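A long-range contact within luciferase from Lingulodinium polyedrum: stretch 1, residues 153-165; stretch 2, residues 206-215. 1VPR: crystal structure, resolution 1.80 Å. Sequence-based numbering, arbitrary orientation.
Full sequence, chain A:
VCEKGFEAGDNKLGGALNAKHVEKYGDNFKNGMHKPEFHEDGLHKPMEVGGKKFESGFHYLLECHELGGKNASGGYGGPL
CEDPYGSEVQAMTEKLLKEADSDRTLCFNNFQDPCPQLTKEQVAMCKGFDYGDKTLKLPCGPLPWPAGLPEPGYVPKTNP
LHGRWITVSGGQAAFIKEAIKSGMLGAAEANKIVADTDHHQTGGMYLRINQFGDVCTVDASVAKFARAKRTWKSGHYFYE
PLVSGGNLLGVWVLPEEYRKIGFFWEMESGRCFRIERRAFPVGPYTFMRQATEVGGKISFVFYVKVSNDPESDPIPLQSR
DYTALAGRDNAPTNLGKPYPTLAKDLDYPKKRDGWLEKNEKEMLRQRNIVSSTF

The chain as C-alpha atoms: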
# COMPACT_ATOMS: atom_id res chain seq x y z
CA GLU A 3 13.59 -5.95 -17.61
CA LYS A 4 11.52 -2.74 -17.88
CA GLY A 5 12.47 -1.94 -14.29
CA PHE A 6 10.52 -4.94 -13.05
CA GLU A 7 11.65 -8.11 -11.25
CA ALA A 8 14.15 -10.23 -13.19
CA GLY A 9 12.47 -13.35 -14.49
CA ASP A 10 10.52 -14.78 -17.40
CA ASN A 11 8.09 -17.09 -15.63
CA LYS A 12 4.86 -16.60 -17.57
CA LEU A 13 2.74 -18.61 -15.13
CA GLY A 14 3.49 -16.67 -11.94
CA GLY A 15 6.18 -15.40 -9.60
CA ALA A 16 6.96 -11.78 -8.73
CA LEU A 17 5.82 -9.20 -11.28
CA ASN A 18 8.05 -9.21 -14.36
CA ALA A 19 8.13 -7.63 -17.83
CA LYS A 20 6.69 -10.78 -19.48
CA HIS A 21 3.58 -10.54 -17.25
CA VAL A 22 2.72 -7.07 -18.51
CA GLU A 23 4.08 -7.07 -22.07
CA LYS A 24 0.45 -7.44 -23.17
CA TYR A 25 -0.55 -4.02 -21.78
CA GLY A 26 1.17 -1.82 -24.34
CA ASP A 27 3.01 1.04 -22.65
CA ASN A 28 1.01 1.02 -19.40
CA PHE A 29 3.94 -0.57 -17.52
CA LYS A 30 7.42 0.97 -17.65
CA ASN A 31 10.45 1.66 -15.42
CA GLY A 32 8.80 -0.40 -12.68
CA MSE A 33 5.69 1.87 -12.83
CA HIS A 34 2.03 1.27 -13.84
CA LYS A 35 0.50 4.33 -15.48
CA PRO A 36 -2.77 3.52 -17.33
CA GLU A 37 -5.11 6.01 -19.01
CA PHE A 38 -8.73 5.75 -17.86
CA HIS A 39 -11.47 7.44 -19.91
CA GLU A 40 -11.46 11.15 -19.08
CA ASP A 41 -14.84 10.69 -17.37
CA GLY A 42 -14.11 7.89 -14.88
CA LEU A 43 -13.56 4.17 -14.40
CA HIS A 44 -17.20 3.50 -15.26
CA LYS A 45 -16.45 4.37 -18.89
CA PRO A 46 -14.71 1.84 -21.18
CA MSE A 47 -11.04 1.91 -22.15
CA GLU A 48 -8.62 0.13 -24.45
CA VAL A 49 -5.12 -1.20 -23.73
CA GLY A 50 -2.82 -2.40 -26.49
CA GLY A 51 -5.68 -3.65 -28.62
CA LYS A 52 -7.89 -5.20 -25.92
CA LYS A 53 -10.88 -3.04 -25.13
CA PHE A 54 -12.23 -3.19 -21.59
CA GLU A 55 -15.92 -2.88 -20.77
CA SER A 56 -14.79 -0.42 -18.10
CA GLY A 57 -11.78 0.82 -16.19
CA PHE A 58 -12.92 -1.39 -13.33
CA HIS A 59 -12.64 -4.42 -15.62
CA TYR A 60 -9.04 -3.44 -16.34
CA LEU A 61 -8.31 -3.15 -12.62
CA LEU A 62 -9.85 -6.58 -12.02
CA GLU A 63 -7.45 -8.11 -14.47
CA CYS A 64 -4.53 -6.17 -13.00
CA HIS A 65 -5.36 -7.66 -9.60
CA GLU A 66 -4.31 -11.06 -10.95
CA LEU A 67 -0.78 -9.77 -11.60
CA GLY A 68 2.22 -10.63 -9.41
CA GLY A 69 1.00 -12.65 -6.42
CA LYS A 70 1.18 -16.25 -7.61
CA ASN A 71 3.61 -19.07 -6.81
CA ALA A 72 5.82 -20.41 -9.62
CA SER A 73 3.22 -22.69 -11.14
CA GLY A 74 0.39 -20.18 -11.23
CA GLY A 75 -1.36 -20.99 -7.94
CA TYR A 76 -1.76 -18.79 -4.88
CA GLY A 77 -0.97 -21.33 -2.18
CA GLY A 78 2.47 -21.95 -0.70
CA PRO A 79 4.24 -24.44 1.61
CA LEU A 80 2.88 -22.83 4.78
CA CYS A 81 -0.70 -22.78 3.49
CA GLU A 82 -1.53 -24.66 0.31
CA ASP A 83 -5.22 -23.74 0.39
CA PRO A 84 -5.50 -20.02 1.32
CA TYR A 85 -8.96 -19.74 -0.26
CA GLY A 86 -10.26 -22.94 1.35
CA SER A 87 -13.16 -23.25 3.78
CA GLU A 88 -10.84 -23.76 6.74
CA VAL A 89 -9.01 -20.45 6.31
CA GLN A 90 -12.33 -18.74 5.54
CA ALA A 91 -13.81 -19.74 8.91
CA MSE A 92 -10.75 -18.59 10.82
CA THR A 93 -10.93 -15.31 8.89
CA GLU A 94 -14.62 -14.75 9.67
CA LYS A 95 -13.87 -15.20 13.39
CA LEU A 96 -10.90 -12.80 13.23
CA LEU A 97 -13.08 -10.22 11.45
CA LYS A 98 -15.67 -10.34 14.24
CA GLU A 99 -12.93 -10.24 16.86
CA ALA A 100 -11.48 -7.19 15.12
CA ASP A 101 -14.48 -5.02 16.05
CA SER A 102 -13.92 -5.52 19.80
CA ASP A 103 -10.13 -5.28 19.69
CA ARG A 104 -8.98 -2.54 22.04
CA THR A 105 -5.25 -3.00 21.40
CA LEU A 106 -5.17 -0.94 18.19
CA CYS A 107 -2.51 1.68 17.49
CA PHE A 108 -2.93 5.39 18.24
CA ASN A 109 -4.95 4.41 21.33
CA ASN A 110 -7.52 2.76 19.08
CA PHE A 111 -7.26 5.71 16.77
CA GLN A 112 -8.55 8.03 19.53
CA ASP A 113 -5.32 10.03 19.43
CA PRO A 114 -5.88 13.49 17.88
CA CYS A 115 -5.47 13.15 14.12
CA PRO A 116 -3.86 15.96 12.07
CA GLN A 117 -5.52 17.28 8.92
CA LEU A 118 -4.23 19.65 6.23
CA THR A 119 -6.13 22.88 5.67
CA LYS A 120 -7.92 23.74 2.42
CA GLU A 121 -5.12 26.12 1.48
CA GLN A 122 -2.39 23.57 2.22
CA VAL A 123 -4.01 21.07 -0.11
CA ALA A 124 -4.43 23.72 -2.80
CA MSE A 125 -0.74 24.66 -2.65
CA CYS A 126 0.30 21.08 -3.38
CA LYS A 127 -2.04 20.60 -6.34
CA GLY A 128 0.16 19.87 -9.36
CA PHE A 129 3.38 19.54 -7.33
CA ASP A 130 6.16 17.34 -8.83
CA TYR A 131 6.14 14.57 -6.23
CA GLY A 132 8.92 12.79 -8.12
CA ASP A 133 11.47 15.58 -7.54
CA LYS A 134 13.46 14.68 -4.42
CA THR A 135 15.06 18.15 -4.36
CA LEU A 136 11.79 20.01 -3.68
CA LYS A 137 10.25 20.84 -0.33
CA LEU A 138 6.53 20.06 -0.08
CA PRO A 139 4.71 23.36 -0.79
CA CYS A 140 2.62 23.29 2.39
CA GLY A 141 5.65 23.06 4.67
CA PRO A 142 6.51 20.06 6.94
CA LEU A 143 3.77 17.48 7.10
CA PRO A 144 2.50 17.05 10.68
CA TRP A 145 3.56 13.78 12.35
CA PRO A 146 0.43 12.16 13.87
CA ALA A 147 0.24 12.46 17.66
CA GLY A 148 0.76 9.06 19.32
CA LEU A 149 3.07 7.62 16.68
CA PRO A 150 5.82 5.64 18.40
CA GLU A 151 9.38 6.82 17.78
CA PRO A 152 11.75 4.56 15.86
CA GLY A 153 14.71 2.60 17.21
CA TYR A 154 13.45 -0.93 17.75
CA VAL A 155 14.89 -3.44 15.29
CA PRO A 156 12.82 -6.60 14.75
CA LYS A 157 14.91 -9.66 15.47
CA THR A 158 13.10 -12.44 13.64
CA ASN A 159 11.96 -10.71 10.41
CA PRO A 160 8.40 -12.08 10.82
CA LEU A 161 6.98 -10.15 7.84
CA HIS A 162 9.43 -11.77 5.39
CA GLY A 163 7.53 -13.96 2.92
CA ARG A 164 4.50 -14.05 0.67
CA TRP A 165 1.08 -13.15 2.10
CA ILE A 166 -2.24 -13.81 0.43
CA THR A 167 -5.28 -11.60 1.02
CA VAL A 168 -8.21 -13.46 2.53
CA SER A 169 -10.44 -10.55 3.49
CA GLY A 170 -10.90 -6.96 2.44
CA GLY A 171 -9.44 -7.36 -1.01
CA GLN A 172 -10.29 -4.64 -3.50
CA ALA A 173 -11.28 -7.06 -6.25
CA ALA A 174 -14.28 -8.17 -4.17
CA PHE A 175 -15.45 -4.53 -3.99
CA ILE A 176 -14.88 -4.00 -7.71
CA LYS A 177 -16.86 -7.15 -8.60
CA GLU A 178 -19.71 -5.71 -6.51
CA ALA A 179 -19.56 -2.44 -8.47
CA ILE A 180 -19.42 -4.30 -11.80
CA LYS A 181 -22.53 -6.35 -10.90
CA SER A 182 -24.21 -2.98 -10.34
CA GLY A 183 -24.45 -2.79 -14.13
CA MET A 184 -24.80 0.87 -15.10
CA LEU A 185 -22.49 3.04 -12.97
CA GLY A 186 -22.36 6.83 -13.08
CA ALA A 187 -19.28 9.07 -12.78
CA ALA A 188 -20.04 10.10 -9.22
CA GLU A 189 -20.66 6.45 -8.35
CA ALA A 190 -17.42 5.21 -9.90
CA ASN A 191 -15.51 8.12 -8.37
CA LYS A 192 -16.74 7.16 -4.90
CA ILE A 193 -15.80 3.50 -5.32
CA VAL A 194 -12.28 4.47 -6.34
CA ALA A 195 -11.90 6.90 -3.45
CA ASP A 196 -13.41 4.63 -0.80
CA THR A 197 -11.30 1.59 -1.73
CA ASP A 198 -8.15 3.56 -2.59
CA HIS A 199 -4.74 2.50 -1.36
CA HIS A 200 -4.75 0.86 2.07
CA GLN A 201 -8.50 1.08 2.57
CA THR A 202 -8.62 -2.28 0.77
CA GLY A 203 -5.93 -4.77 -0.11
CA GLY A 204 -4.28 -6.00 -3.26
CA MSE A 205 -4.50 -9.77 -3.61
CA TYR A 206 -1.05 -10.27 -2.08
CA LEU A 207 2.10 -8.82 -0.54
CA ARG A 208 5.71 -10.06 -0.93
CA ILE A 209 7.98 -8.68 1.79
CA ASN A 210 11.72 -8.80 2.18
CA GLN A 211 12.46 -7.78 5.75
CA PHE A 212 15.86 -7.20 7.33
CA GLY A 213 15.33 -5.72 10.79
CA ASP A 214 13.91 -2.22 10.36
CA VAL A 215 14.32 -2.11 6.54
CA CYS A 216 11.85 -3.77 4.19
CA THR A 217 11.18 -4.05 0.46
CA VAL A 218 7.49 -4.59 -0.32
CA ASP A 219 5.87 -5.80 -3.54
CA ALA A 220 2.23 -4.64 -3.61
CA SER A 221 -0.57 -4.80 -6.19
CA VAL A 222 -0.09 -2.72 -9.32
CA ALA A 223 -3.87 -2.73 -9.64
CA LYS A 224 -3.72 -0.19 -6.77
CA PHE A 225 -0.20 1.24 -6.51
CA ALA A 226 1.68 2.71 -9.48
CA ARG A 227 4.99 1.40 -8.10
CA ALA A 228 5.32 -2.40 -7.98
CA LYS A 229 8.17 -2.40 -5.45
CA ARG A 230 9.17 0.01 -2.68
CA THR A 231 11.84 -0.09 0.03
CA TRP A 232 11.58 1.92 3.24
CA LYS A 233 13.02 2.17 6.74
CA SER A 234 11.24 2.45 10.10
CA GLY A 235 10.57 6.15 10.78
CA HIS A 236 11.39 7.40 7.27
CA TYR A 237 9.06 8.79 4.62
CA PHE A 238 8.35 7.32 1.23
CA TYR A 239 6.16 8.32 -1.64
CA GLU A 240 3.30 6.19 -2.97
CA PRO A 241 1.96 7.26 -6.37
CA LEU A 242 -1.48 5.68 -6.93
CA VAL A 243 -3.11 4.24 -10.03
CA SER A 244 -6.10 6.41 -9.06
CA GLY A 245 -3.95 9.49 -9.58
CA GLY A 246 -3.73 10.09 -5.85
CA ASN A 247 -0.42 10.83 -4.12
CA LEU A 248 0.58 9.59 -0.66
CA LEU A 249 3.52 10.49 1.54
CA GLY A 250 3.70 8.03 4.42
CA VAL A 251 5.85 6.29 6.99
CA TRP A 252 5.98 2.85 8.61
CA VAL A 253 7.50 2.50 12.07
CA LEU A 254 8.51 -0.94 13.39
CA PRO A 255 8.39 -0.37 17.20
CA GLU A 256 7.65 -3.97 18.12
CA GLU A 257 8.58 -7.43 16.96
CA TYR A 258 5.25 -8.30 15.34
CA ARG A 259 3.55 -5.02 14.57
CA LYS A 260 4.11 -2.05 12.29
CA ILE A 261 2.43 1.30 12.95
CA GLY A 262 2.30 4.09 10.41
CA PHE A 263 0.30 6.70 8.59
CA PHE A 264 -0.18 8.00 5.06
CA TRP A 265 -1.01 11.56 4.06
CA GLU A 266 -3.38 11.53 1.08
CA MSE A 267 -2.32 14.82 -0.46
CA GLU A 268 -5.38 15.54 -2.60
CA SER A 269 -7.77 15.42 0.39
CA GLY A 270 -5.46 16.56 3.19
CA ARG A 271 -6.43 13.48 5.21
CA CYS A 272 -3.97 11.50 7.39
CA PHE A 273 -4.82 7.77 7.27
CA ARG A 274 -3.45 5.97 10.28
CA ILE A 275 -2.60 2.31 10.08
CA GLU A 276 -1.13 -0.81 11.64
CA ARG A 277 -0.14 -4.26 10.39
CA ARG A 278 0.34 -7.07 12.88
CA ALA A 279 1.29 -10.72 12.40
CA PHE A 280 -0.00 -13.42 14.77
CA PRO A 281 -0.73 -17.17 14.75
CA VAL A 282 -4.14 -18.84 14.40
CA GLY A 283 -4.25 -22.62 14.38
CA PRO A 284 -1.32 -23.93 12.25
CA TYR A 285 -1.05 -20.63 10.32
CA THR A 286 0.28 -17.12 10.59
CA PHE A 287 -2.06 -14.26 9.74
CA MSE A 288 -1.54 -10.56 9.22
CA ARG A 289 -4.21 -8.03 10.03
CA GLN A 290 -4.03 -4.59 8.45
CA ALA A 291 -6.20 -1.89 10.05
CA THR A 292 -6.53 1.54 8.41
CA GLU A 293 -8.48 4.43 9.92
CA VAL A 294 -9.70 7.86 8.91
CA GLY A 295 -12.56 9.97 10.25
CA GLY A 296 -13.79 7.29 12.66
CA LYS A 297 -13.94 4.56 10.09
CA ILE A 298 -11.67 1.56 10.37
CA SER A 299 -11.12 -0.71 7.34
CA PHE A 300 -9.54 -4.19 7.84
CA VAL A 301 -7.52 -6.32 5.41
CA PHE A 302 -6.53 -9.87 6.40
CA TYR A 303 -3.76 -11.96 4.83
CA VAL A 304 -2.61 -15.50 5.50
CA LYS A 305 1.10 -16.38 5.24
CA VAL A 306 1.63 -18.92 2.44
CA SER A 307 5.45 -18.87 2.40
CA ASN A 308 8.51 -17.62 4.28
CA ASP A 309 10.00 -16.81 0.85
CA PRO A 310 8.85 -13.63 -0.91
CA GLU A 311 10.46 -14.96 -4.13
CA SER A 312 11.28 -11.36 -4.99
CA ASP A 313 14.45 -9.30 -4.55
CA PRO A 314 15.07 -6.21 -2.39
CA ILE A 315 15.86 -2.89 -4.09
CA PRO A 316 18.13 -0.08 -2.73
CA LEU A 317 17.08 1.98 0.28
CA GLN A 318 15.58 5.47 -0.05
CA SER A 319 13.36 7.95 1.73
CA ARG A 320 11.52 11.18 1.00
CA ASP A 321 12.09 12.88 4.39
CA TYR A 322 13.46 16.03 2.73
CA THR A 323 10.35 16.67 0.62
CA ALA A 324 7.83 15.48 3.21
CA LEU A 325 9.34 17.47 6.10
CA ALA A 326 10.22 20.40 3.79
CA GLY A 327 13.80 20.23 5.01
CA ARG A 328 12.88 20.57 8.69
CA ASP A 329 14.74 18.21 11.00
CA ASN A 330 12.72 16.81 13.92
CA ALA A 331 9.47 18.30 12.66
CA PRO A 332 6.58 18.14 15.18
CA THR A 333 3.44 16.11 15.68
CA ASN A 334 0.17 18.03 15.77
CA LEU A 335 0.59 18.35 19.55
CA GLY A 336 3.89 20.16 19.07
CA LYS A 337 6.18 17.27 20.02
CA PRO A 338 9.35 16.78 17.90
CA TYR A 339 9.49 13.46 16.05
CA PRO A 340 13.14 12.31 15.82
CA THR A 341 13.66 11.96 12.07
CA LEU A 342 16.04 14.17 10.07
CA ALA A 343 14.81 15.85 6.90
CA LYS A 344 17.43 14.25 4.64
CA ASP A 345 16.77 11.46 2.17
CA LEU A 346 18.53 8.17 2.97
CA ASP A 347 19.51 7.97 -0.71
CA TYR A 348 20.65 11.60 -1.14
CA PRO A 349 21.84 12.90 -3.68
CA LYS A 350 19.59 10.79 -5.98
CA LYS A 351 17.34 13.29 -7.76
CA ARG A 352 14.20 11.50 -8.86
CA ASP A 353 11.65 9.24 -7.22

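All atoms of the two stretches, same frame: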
# COMPACT_ATOMS: atom_id res chain seq x y z
N GLY A 153 13.55 3.04 16.46
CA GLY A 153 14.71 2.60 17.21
C GLY A 153 14.72 1.09 17.35
O GLY A 153 15.77 0.47 17.24
N TYR A 154 13.55 0.51 17.59
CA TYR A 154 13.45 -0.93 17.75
C TYR A 154 13.79 -1.62 16.42
O TYR A 154 13.38 -1.17 15.36
CB TYR A 154 12.03 -1.33 18.15
CG TYR A 154 11.91 -2.80 18.39
CD1 TYR A 154 12.46 -3.38 19.53
CD2 TYR A 154 11.31 -3.64 17.46
CE1 TYR A 154 12.43 -4.76 19.72
CE2 TYR A 154 11.26 -5.02 17.65
CZ TYR A 154 11.83 -5.57 18.77
OH TYR A 154 11.82 -6.93 18.94
N VAL A 155 14.54 -2.71 16.50
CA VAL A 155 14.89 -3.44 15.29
C VAL A 155 14.37 -4.86 15.43
O VAL A 155 14.87 -5.63 16.26
CB VAL A 155 16.43 -3.49 15.07
CG1 VAL A 155 16.73 -4.18 13.74
CG2 VAL A 155 17.02 -2.06 15.10
N PRO A 156 13.35 -5.24 14.64
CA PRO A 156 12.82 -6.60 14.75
C PRO A 156 13.94 -7.61 14.65
O PRO A 156 14.86 -7.44 13.84
CB PRO A 156 11.83 -6.67 13.60
CG PRO A 156 11.24 -5.25 13.63
CD PRO A 156 12.52 -4.43 13.72
N LYS A 157 13.86 -8.65 15.46
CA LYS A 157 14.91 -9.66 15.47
C LYS A 157 14.65 -10.89 14.60
O LYS A 157 15.60 -11.51 14.10
CB LYS A 157 15.18 -10.13 16.91
CG LYS A 157 15.44 -9.03 17.93
CD LYS A 157 16.58 -8.12 17.51
CE LYS A 157 16.87 -7.06 18.58
NZ LYS A 157 15.63 -6.34 19.03
N THR A 158 13.39 -11.25 14.42
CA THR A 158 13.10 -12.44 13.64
C THR A 158 12.56 -12.24 12.23
O THR A 158 12.23 -13.23 11.57
CB THR A 158 12.12 -13.37 14.41
OG1 THR A 158 10.84 -12.73 14.51
CG2 THR A 158 12.64 -13.64 15.82
N ASN A 159 12.48 -11.00 11.75
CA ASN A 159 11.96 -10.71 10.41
C ASN A 159 10.69 -11.50 10.11
O ASN A 159 10.59 -12.21 9.09
CB ASN A 159 13.02 -11.04 9.37
CG ASN A 159 14.30 -10.28 9.61
OD1 ASN A 159 14.28 -9.09 9.92
ND2 ASN A 159 15.42 -10.96 9.46
N PRO A 160 9.67 -11.37 10.97
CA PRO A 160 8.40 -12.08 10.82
C PRO A 160 7.54 -11.74 9.61
O PRO A 160 6.67 -12.53 9.25
CB PRO A 160 7.70 -11.79 12.15
CG PRO A 160 8.16 -10.40 12.45
CD PRO A 160 9.63 -10.47 12.14
N LEU A 161 7.75 -10.58 9.01
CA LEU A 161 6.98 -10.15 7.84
C LEU A 161 7.52 -10.75 6.54
O LEU A 161 6.81 -10.78 5.52
CB LEU A 161 7.01 -8.63 7.73
CG LEU A 161 6.73 -7.87 9.04
CD1 LEU A 161 6.81 -6.37 8.79
CD2 LEU A 161 5.37 -8.27 9.56
N HIS A 162 8.77 -11.21 6.57
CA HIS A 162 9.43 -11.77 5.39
C HIS A 162 8.65 -12.96 4.82
O HIS A 162 8.41 -13.95 5.51
CB HIS A 162 10.84 -12.21 5.78
CG HIS A 162 11.76 -12.41 4.62
ND1 HIS A 162 12.49 -11.38 4.06
CD2 HIS A 162 12.14 -13.53 3.96
CE1 HIS A 162 13.27 -11.85 3.11
NE2 HIS A 162 13.09 -13.16 3.03
N GLY A 163 8.26 -12.87 3.55
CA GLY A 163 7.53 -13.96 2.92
C GLY A 163 6.46 -13.46 1.98
O GLY A 163 6.43 -12.27 1.62
N ARG A 164 5.60 -14.38 1.56
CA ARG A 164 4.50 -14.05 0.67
C ARG A 164 3.19 -14.24 1.45
O ARG A 164 2.98 -15.27 2.12
CB ARG A 164 4.53 -14.94 -0.59
CG ARG A 164 3.48 -14.54 -1.62
CD ARG A 164 3.82 -15.14 -2.98
NE ARG A 164 3.81 -16.60 -2.91
CZ ARG A 164 2.71 -17.34 -3.03
NH1 ARG A 164 1.52 -16.79 -3.24
NH2 ARG A 164 2.80 -18.65 -2.88
N TRP A 165 2.35 -13.21 1.37
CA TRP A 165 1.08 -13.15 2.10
C TRP A 165 -0.05 -13.06 1.11
O TRP A 165 0.03 -12.30 0.15
CB TRP A 165 1.05 -11.91 2.99
CG TRP A 165 2.20 -11.86 3.97
CD1 TRP A 165 3.49 -11.48 3.71
CD2 TRP A 165 2.16 -12.25 5.34
NE1 TRP A 165 4.26 -11.61 4.86
CE2 TRP A 165 3.46 -12.08 5.86
CE3 TRP A 165 1.14 -12.73 6.18
CZ2 TRP A 165 3.78 -12.38 7.20
CZ3 TRP A 165 1.47 -13.02 7.52
CH2 TRP A 165 2.77 -12.85 8.01
N TYR A 206 -2.23 -9.73 -2.74
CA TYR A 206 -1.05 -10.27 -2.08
C TYR A 206 -0.07 -9.20 -1.62
O TYR A 206 -0.22 -8.02 -1.92
CB TYR A 206 -0.27 -11.14 -3.06
CG TYR A 206 0.44 -10.30 -4.11
CD1 TYR A 206 -0.24 -9.77 -5.20
CD2 TYR A 206 1.79 -9.98 -3.98
CE1 TYR A 206 0.41 -8.93 -6.13
CE2 TYR A 206 2.45 -9.14 -4.89
CZ TYR A 206 1.75 -8.63 -5.96
OH TYR A 206 2.39 -7.80 -6.86
N LEU A 207 0.96 -9.66 -0.93
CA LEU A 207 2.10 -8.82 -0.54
C LEU A 207 3.31 -9.76 -0.51
O LEU A 207 3.17 -10.90 -0.07
CB LEU A 207 1.95 -8.20 0.85
CG LEU A 207 0.98 -7.04 1.12
CD1 LEU A 207 1.03 -6.74 2.64
CD2 LEU A 207 1.38 -5.79 0.30
N ARG A 208 4.46 -9.30 -0.99
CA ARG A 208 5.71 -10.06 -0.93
C ARG A 208 6.61 -9.11 -0.15
O ARG A 208 6.78 -7.95 -0.53
CB ARG A 208 6.30 -10.30 -2.32
CG ARG A 208 5.46 -11.21 -3.22
CD ARG A 208 6.07 -11.34 -4.64
NE ARG A 208 5.22 -12.11 -5.56
CZ ARG A 208 5.32 -13.42 -5.81
NH1 ARG A 208 4.48 -13.99 -6.67
NH2 ARG A 208 6.26 -14.16 -5.23
N ILE A 209 7.17 -9.57 0.97
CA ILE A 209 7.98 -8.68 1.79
C ILE A 209 9.34 -9.26 2.05
O ILE A 209 9.49 -10.45 2.39
CB ILE A 209 7.29 -8.46 3.17
CG1 ILE A 209 5.92 -7.84 2.98
CG2 ILE A 209 8.16 -7.55 4.07
CD1 ILE A 209 5.09 -7.81 4.30
N ASN A 210 10.35 -8.43 1.88
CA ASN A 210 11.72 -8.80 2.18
C ASN A 210 11.90 -7.94 3.41
O ASN A 210 11.72 -6.72 3.34
CB ASN A 210 12.68 -8.32 1.10
CG ASN A 210 12.89 -9.36 0.02
OD1 ASN A 210 13.73 -10.25 0.16
ND2 ASN A 210 12.12 -9.26 -1.06
N GLN A 211 12.25 -8.55 4.53
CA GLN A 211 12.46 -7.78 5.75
C GLN A 211 13.81 -8.08 6.37
O GLN A 211 14.18 -9.24 6.53
CB GLN A 211 11.36 -8.07 6.78
CG GLN A 211 11.71 -7.51 8.19
CD GLN A 211 10.62 -7.69 9.24
OE1 GLN A 211 9.87 -8.66 9.22
NE2 GLN A 211 10.54 -6.74 10.17
N PHE A 212 14.57 -7.02 6.67
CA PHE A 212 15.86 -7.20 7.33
C PHE A 212 15.85 -6.19 8.49
O PHE A 212 16.23 -5.04 8.33
CB PHE A 212 17.02 -6.89 6.39
CG PHE A 212 18.38 -7.18 7.00
CD1 PHE A 212 18.89 -8.48 7.02
CD2 PHE A 212 19.15 -6.14 7.55
CE1 PHE A 212 20.16 -8.75 7.58
CE2 PHE A 212 20.41 -6.39 8.10
CZ PHE A 212 20.91 -7.70 8.11
N GLY A 213 15.39 -6.63 9.66
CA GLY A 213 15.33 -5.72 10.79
C GLY A 213 14.31 -4.61 10.57
O GLY A 213 13.12 -4.88 10.38
N ASP A 214 14.78 -3.37 10.55
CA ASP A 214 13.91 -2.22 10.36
C ASP A 214 13.84 -1.71 8.92
O ASP A 214 13.32 -0.60 8.67
CB ASP A 214 14.35 -1.09 11.30
CG ASP A 214 15.80 -0.70 11.10
OD1 ASP A 214 16.28 0.24 11.76
OD2 ASP A 214 16.49 -1.33 10.27
N VAL A 215 14.36 -2.48 7.97
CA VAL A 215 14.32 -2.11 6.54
C VAL A 215 13.58 -3.20 5.79
O VAL A 215 13.85 -4.39 5.98
CB VAL A 215 15.75 -1.94 5.96
CG1 VAL A 215 15.69 -1.80 4.44
CG2 VAL A 215 16.41 -0.71 6.57

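When two strands pair for only a few residues, side chains often carry the pairing onward, and this contact in the dinoflagellate luciferase is a clear case. At its apolar centre, Ile209 CD1 lies 4.0 Å from Trp165 CD1, and Ile209 CG2 lies 4.0 Å from Leu161 CB. Leu207 shares the sheet face with Trp165 and Ile209, and the indole is held by its own stretch, Trp165 NE1 donating to Leu161 O at 2.8 Å.

Around this cluster runs a short antiparallel ladder. Gly163 and Ile209 exchange two hydrogen bonds (Gly163 N to Ile209 O, 3.0 Å; Ile209 N to Gly163 O, 2.9 Å), as do Trp165 and Leu207. The backbone angles of Gly163 suit glycine alone. On the other face, Arg164 CD packs over the Arg208 guanidinium, 3.5 Å from NH2; both guanidiniums find hydrogen-bond partners elsewhere in the structure.

Beyond the ladder, side chains replace main-chain partners. His162 ND1 accepts from Gln211 N at 2.9 Å, so this nitrogen is unprotonated. The extended Gln211 side chain, largely covered by stretch 1, receives Leu161 N on OE1 at 2.9 Å. At the polar edge Asn159 OD1 accepts from Gly213 N at 2.7 Å. Gly213 has positive phi, and a CB there would clash with Val155 CG1.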